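Local coordinates for initiator protein NS1 (Human bocavirus, PDB 4KW3) that probably nicks one DNA strand at the viral replication origin through its N-terminal nuclease domain and unwinds the origin, so starting rolling-circle replication, at residues Phe74-Thr87 / Ile103-Cys116. Sequence-based numbering, arbitrary orientation.
Sequences FGAVLCKAVYMATT and IIVQSELGEKNLHC
F74 opens the interface between helix 74-87 and the hairpin of strands 103-109 and 114-116, its ring meeting the methyl ends of two leucines. CD2 of L114 lies near the ring plane at the CE2 edge, while L109, coming from the opposite direction, brings CD2 to 4.1 Å from F74 CZ. The next residue, G75, supplies the polar link through its carbonyl: S107 OG donates to G75 O over 2.9 Å. The hydroxyl stands above the carbonyl plane and C79 N approaches from the other face, so two donors grip one buried oxygen. S107 can reach it because its OG is turned between backbone N and carbonyl carbon (chi1 53°).

L78 meets L114 tip to tip, CD2 being 4.0 Å from L114 CG, and also touches C116 SG. C79 is placed where helix and strand run nearest, its CA 5.4 Å from S107 CA; with SG trans to its own N (chi1 -172°), the sulfur packs on V105 CG1. V82 straddles the two strands, sending CG1 to V105 CG1 and CG2 to C116 SG, 3.7 Å away. Y83 slants across I103, whose CG2 is 3.5 Å from Y83 CD2, and V105 CG2 sits at the ring edge. T86 CG2 and I103 CD1 meet tip to tip, the T86 hydroxyl being spent on V82 O within the helix.

This illustrates how alternation sorts a sheet's two faces: I103, V105 and S107, like L114 and C116, face the helix, whereas E108 and H115, predicted metal ligands, point away, probably into the nuclease site. Helix 74-94 packs on strands 101-109 and 114-122 of this Rep-clan domain, the segments 74-87 and 103-109 running at 146°. Helix 134-149 contacts L78 and T86, helix 31-38 covers F74, and strand 241-247 flanks S107 and L109.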
loop_
_atom_site.group_PDB
_atom_site.type_symbol
_atom_site.label_atom_id
_atom_site.label_comp_id
_atom_site.label_asym_id
_atom_site.label_seq_id
_atom_site.Cartn_x
_atom_site.Cartn_y
_atom_site.Cartn_z
ATOM N N PHE A 74 -2.924 9.308 -4.881
ATOM C CA PHE A 74 -3.943 8.494 -4.236
ATOM C C PHE A 74 -3.384 7.193 -3.673
ATOM O O PHE A 74 -3.765 6.775 -2.584
ATOM C CB PHE A 74 -5.147 8.247 -5.153
ATOM C CG PHE A 74 -4.903 7.230 -6.241
ATOM C CD1 PHE A 74 -4.209 7.575 -7.392
ATOM C CD2 PHE A 74 -5.405 5.932 -6.128
ATOM C CE1 PHE A 74 -4.009 6.651 -8.411
ATOM C CE2 PHE A 74 -5.193 4.989 -7.139
ATOM C CZ PHE A 74 -4.500 5.349 -8.284
ATOM N N GLY A 75 -2.439 6.598 -4.386
ATOM C CA GLY A 75 -1.782 5.399 -3.912
ATOM C C GLY A 75 -1.022 5.648 -2.630
ATOM O O GLY A 75 -0.986 4.796 -1.749
ATOM N N ALA A 76 -0.406 6.818 -2.516
ATOM C CA ALA A 76 0.295 7.137 -1.286
ATOM C C ALA A 76 -0.689 7.300 -0.122
ATOM O O ALA A 76 -0.427 6.831 0.990
ATOM C CB ALA A 76 1.169 8.376 -1.457
ATOM N N VAL A 77 -1.838 7.912 -0.395
ATOM C CA VAL A 77 -2.857 8.112 0.629
ATOM C C VAL A 77 -3.443 6.774 1.097
ATOM O O VAL A 77 -3.576 6.533 2.303
ATOM C CB VAL A 77 -3.988 9.020 0.105
ATOM C CG1 VAL A 77 -5.114 9.195 1.157
ATOM C CG2 VAL A 77 -3.420 10.363 -0.286
ATOM N N LEU A 78 -3.773 5.912 0.140
ATOM C CA LEU A 78 -4.294 4.578 0.427
ATOM C C LEU A 78 -3.328 3.865 1.364
ATOM O O LEU A 78 -3.713 3.237 2.361
ATOM C CB LEU A 78 -4.435 3.766 -0.863
ATOM C CG LEU A 78 -4.912 2.333 -0.602
ATOM C CD1 LEU A 78 -6.233 2.348 0.152
ATOM C CD2 LEU A 78 -5.020 1.511 -1.878
ATOM N N CYS A 79 -2.059 3.995 1.027
ATOM C CA CYS A 79 -0.996 3.384 1.781
ATOM C C CYS A 79 -0.911 3.937 3.220
ATOM O O CYS A 79 -0.724 3.172 4.154
ATOM C CB CYS A 79 0.313 3.569 1.005
ATOM S SG CYS A 79 1.699 2.684 1.667
ATOM N N LYS A 80 -1.046 5.251 3.404
ATOM C CA LYS A 80 -1.090 5.824 4.758
ATOM C C LYS A 80 -2.327 5.352 5.532
ATOM O O LYS A 80 -2.258 5.114 6.736
ATOM C CB LYS A 80 -1.076 7.351 4.719
ATOM C CG LYS A 80 0.165 7.956 4.070
ATOM C CD LYS A 80 0.004 9.459 3.850
ATOM C CE LYS A 80 1.082 10.016 2.949
ATOM N NZ LYS A 80 0.915 11.497 2.781
ATOM N N ALA A 81 -3.458 5.246 4.833
ATOM C CA ALA A 81 -4.706 4.799 5.432
ATOM C C ALA A 81 -4.535 3.395 6.022
ATOM O O ALA A 81 -4.857 3.152 7.193
ATOM C CB ALA A 81 -5.826 4.817 4.397
ATOM N N VAL A 82 -4.020 2.485 5.198
ATOM C CA VAL A 82 -3.776 1.113 5.612
ATOM C C VAL A 82 -2.803 1.042 6.797
ATOM O O VAL A 82 -3.042 0.298 7.759
ATOM C CB VAL A 82 -3.266 0.255 4.422
ATOM C CG1 VAL A 82 -2.817 -1.104 4.892
ATOM C CG2 VAL A 82 -4.359 0.100 3.371
ATOM N N TYR A 83 -1.735 1.839 6.744
ATOM C CA TYR A 83 -0.783 1.931 7.851
ATOM C C TYR A 83 -1.472 2.379 9.162
ATOM O O TYR A 83 -1.307 1.750 10.217
ATOM C CB TYR A 83 0.394 2.866 7.517
ATOM C CG TYR A 83 1.379 2.982 8.659
ATOM C CD1 TYR A 83 1.203 3.921 9.663
ATOM C CD2 TYR A 83 2.463 2.122 8.753
ATOM C CE1 TYR A 83 2.078 3.992 10.732
ATOM C CE2 TYR A 83 3.340 2.191 9.810
ATOM C CZ TYR A 83 3.145 3.127 10.789
ATOM O OH TYR A 83 4.024 3.196 11.839
ATOM N N MET A 84 -2.205 3.485 9.110
ATOM C CA MET A 84 -2.985 3.896 10.272
ATOM C C MET A 84 -3.913 2.776 10.797
ATOM O O MET A 84 -3.973 2.530 12.008
ATOM C CB MET A 84 -3.776 5.172 9.977
ATOM C CG MET A 84 -2.875 6.429 9.886
ATOM S SD MET A 84 -3.795 7.975 9.667
ATOM C CE MET A 84 -4.404 7.815 7.993
ATOM N N ALA A 85 -4.622 2.106 9.887
ATOM C CA ALA A 85 -5.497 1.006 10.260
ATOM C C ALA A 85 -4.729 -0.131 10.951
ATOM O O ALA A 85 -5.228 -0.713 11.921
ATOM C CB ALA A 85 -6.270 0.495 9.055
ATOM N N THR A 86 -3.519 -0.415 10.464
ATOM C CA THR A 86 -2.670 -1.467 11.025
ATOM C C THR A 86 -2.246 -1.116 12.452
ATOM O O THR A 86 -2.201 -1.970 13.341
ATOM C CB THR A 86 -1.385 -1.692 10.183
ATOM O OG1 THR A 86 -1.722 -2.018 8.831
ATOM C CG2 THR A 86 -0.556 -2.820 10.760
ATOM N N THR A 87 -1.914 0.152 12.640
ATOM C CA THR A 87 -1.600 0.721 13.940
ATOM C C THR A 87 -2.789 0.555 14.871
ATOM O O THR A 87 -2.643 0.105 16.010
ATOM C CB THR A 87 -1.245 2.218 13.796
ATOM O OG1 THR A 87 0.046 2.330 13.179
ATOM C CG2 THR A 87 -1.174 2.864 15.114
ATOM N N ILE A 103 5.807 -2.295 11.280
ATOM C CA ILE A 103 4.836 -2.307 10.192
ATOM C C ILE A 103 5.452 -1.786 8.894
ATOM O O ILE A 103 5.998 -0.679 8.856
ATOM C CB ILE A 103 3.606 -1.429 10.538
ATOM C CG1 ILE A 103 2.916 -1.948 11.806
ATOM C CG2 ILE A 103 2.617 -1.372 9.357
ATOM C CD1 ILE A 103 1.993 -0.957 12.441
ATOM N N ILE A 104 5.361 -2.587 7.834
ATOM C CA ILE A 104 5.628 -2.098 6.484
ATOM C C ILE A 104 4.344 -2.199 5.650
ATOM O O ILE A 104 3.622 -3.208 5.731
ATOM C CB ILE A 104 6.746 -2.876 5.805
ATOM C CG1 ILE A 104 8.062 -2.677 6.573
ATOM C CG2 ILE A 104 6.859 -2.453 4.312
ATOM C CD1 ILE A 104 9.176 -3.684 6.201
ATOM N N VAL A 105 4.048 -1.147 4.882
ATOM C CA VAL A 105 2.901 -1.142 3.977
ATOM C C VAL A 105 3.373 -0.656 2.616
ATOM O O VAL A 105 4.153 0.301 2.514
ATOM C CB VAL A 105 1.694 -0.266 4.496
ATOM C CG1 VAL A 105 0.571 -0.187 3.463
ATOM C CG2 VAL A 105 1.120 -0.812 5.781
ATOM N N GLN A 106 2.928 -1.349 1.574
ATOM C CA GLN A 106 3.212 -0.944 0.208
ATOM C C GLN A 106 1.968 -1.088 -0.671
ATOM O O GLN A 106 1.402 -2.177 -0.803
ATOM C CB GLN A 106 4.353 -1.772 -0.368
ATOM C CG GLN A 106 4.744 -1.409 -1.797
ATOM C CD GLN A 106 6.109 -1.963 -2.174
ATOM O OE1 GLN A 106 7.138 -1.545 -1.625
ATOM N NE2 GLN A 106 6.125 -2.916 -3.101
ATOM N N SER A 107 1.561 0.018 -1.282
ATOM C CA SER A 107 0.452 0.031 -2.235
ATOM C C SER A 107 0.956 -0.221 -3.660
ATOM O O SER A 107 2.069 0.148 -4.003
ATOM C CB SER A 107 -0.288 1.362 -2.157
ATOM O OG SER A 107 0.614 2.446 -2.305
ATOM N N GLU A 108 0.135 -0.865 -4.479
ATOM C CA GLU A 108 0.525 -1.223 -5.830
ATOM C C GLU A 108 -0.667 -1.141 -6.767
ATOM O O GLU A 108 -1.729 -1.671 -6.475
ATOM C CB GLU A 108 1.119 -2.629 -5.864
ATOM C CG GLU A 108 1.120 -3.312 -7.241
ATOM C CD GLU A 108 1.749 -4.713 -7.211
ATOM O OE1 GLU A 108 2.283 -5.110 -6.152
ATOM O OE2 GLU A 108 1.706 -5.422 -8.242
ATOM N N LEU A 109 -0.478 -0.478 -7.898
ATOM C CA LEU A 109 -1.481 -0.461 -8.943
ATOM C C LEU A 109 -1.224 -1.677 -9.802
ATOM O O LEU A 109 -0.415 -1.624 -10.728
ATOM C CB LEU A 109 -1.317 0.796 -9.790
ATOM C CG LEU A 109 -1.926 2.083 -9.225
ATOM C CD1 LEU A 109 -1.482 2.404 -7.821
ATOM C CD2 LEU A 109 -1.577 3.219 -10.112
ATOM N N GLY A 110 -1.930 -2.766 -9.526
ATOM C CA GLY A 110 -1.685 -4.002 -10.239
ATOM C C GLY A 110 -2.302 -4.069 -11.630
ATOM O O GLY A 110 -3.060 -3.187 -12.042
ATOM N N GLU A 111 -1.979 -5.136 -12.352
ATOM C CA GLU A 111 -2.552 -5.375 -13.665
ATOM C C GLU A 111 -4.067 -5.429 -13.500
ATOM O O GLU A 111 -4.811 -4.820 -14.275
ATOM C CB GLU A 111 -2.018 -6.691 -14.223
ATOM C CG GLU A 111 -2.662 -7.144 -15.512
ATOM C CD GLU A 111 -2.256 -6.274 -16.689
ATOM O OE1 GLU A 111 -1.185 -5.633 -16.611
ATOM O OE2 GLU A 111 -2.996 -6.247 -17.698
ATOM N N LYS A 112 -4.510 -6.113 -12.441
ATOM C CA LYS A 112 -5.928 -6.286 -12.160
ATOM C C LYS A 112 -6.329 -5.513 -10.904
ATOM O O LYS A 112 -7.278 -4.720 -10.924
ATOM C CB LYS A 112 -6.264 -7.778 -12.011
ATOM C CG LYS A 112 -7.645 -8.078 -11.419
ATOM C CD LYS A 112 -7.831 -9.581 -11.136
ATOM C CE LYS A 112 -8.980 -9.864 -10.154
ATOM N NZ LYS A 112 -8.600 -10.854 -9.073
ATOM N N ASN A 113 -5.585 -5.699 -9.818
ATOM C CA ASN A 113 -6.016 -5.130 -8.537
ATOM C C ASN A 113 -5.215 -3.987 -7.992
ATOM O O ASN A 113 -3.999 -3.934 -8.127
ATOM C CB ASN A 113 -6.119 -6.221 -7.477
ATOM C CG ASN A 113 -7.046 -7.332 -7.901
ATOM O OD1 ASN A 113 -8.102 -7.083 -8.493
ATOM N ND2 ASN A 113 -6.616 -8.565 -7.698
ATOM N N LEU A 114 -5.932 -3.068 -7.365
ATOM C CA LEU A 114 -5.324 -2.024 -6.562
ATOM C C LEU A 114 -5.131 -2.573 -5.141
ATOM O O LEU A 114 -6.083 -2.684 -4.369
ATOM C CB LEU A 114 -6.239 -0.791 -6.547
ATOM C CG LEU A 114 -5.841 0.344 -5.605
ATOM C CD1 LEU A 114 -4.458 0.848 -5.977
ATOM C CD2 LEU A 114 -6.860 1.494 -5.652
ATOM N N HIS A 115 -3.905 -2.932 -4.782
ATOM C CA HIS A 115 -3.738 -3.561 -3.482
ATOM C C HIS A 115 -2.659 -2.982 -2.578
ATOM O O HIS A 115 -1.803 -2.230 -3.006
ATOM C CB HIS A 115 -3.611 -5.092 -3.610
ATOM C CG HIS A 115 -2.550 -5.548 -4.548
ATOM N ND1 HIS A 115 -2.759 -6.568 -5.450
ATOM C CD2 HIS A 115 -1.263 -5.165 -4.700
ATOM C CE1 HIS A 115 -1.654 -6.763 -6.149
ATOM N NE2 HIS A 115 -0.727 -5.931 -5.707
ATOM N N CYS A 116 -2.733 -3.334 -1.305
ATOM C CA CYS A 116 -1.651 -3.053 -0.389
ATOM C C CYS A 116 -1.143 -4.356 0.212
ATOM O O CYS A 116 -1.936 -5.236 0.572
ATOM C CB CYS A 116 -2.139 -2.169 0.738
ATOM S SG CYS A 116 -2.432 -0.516 0.231
#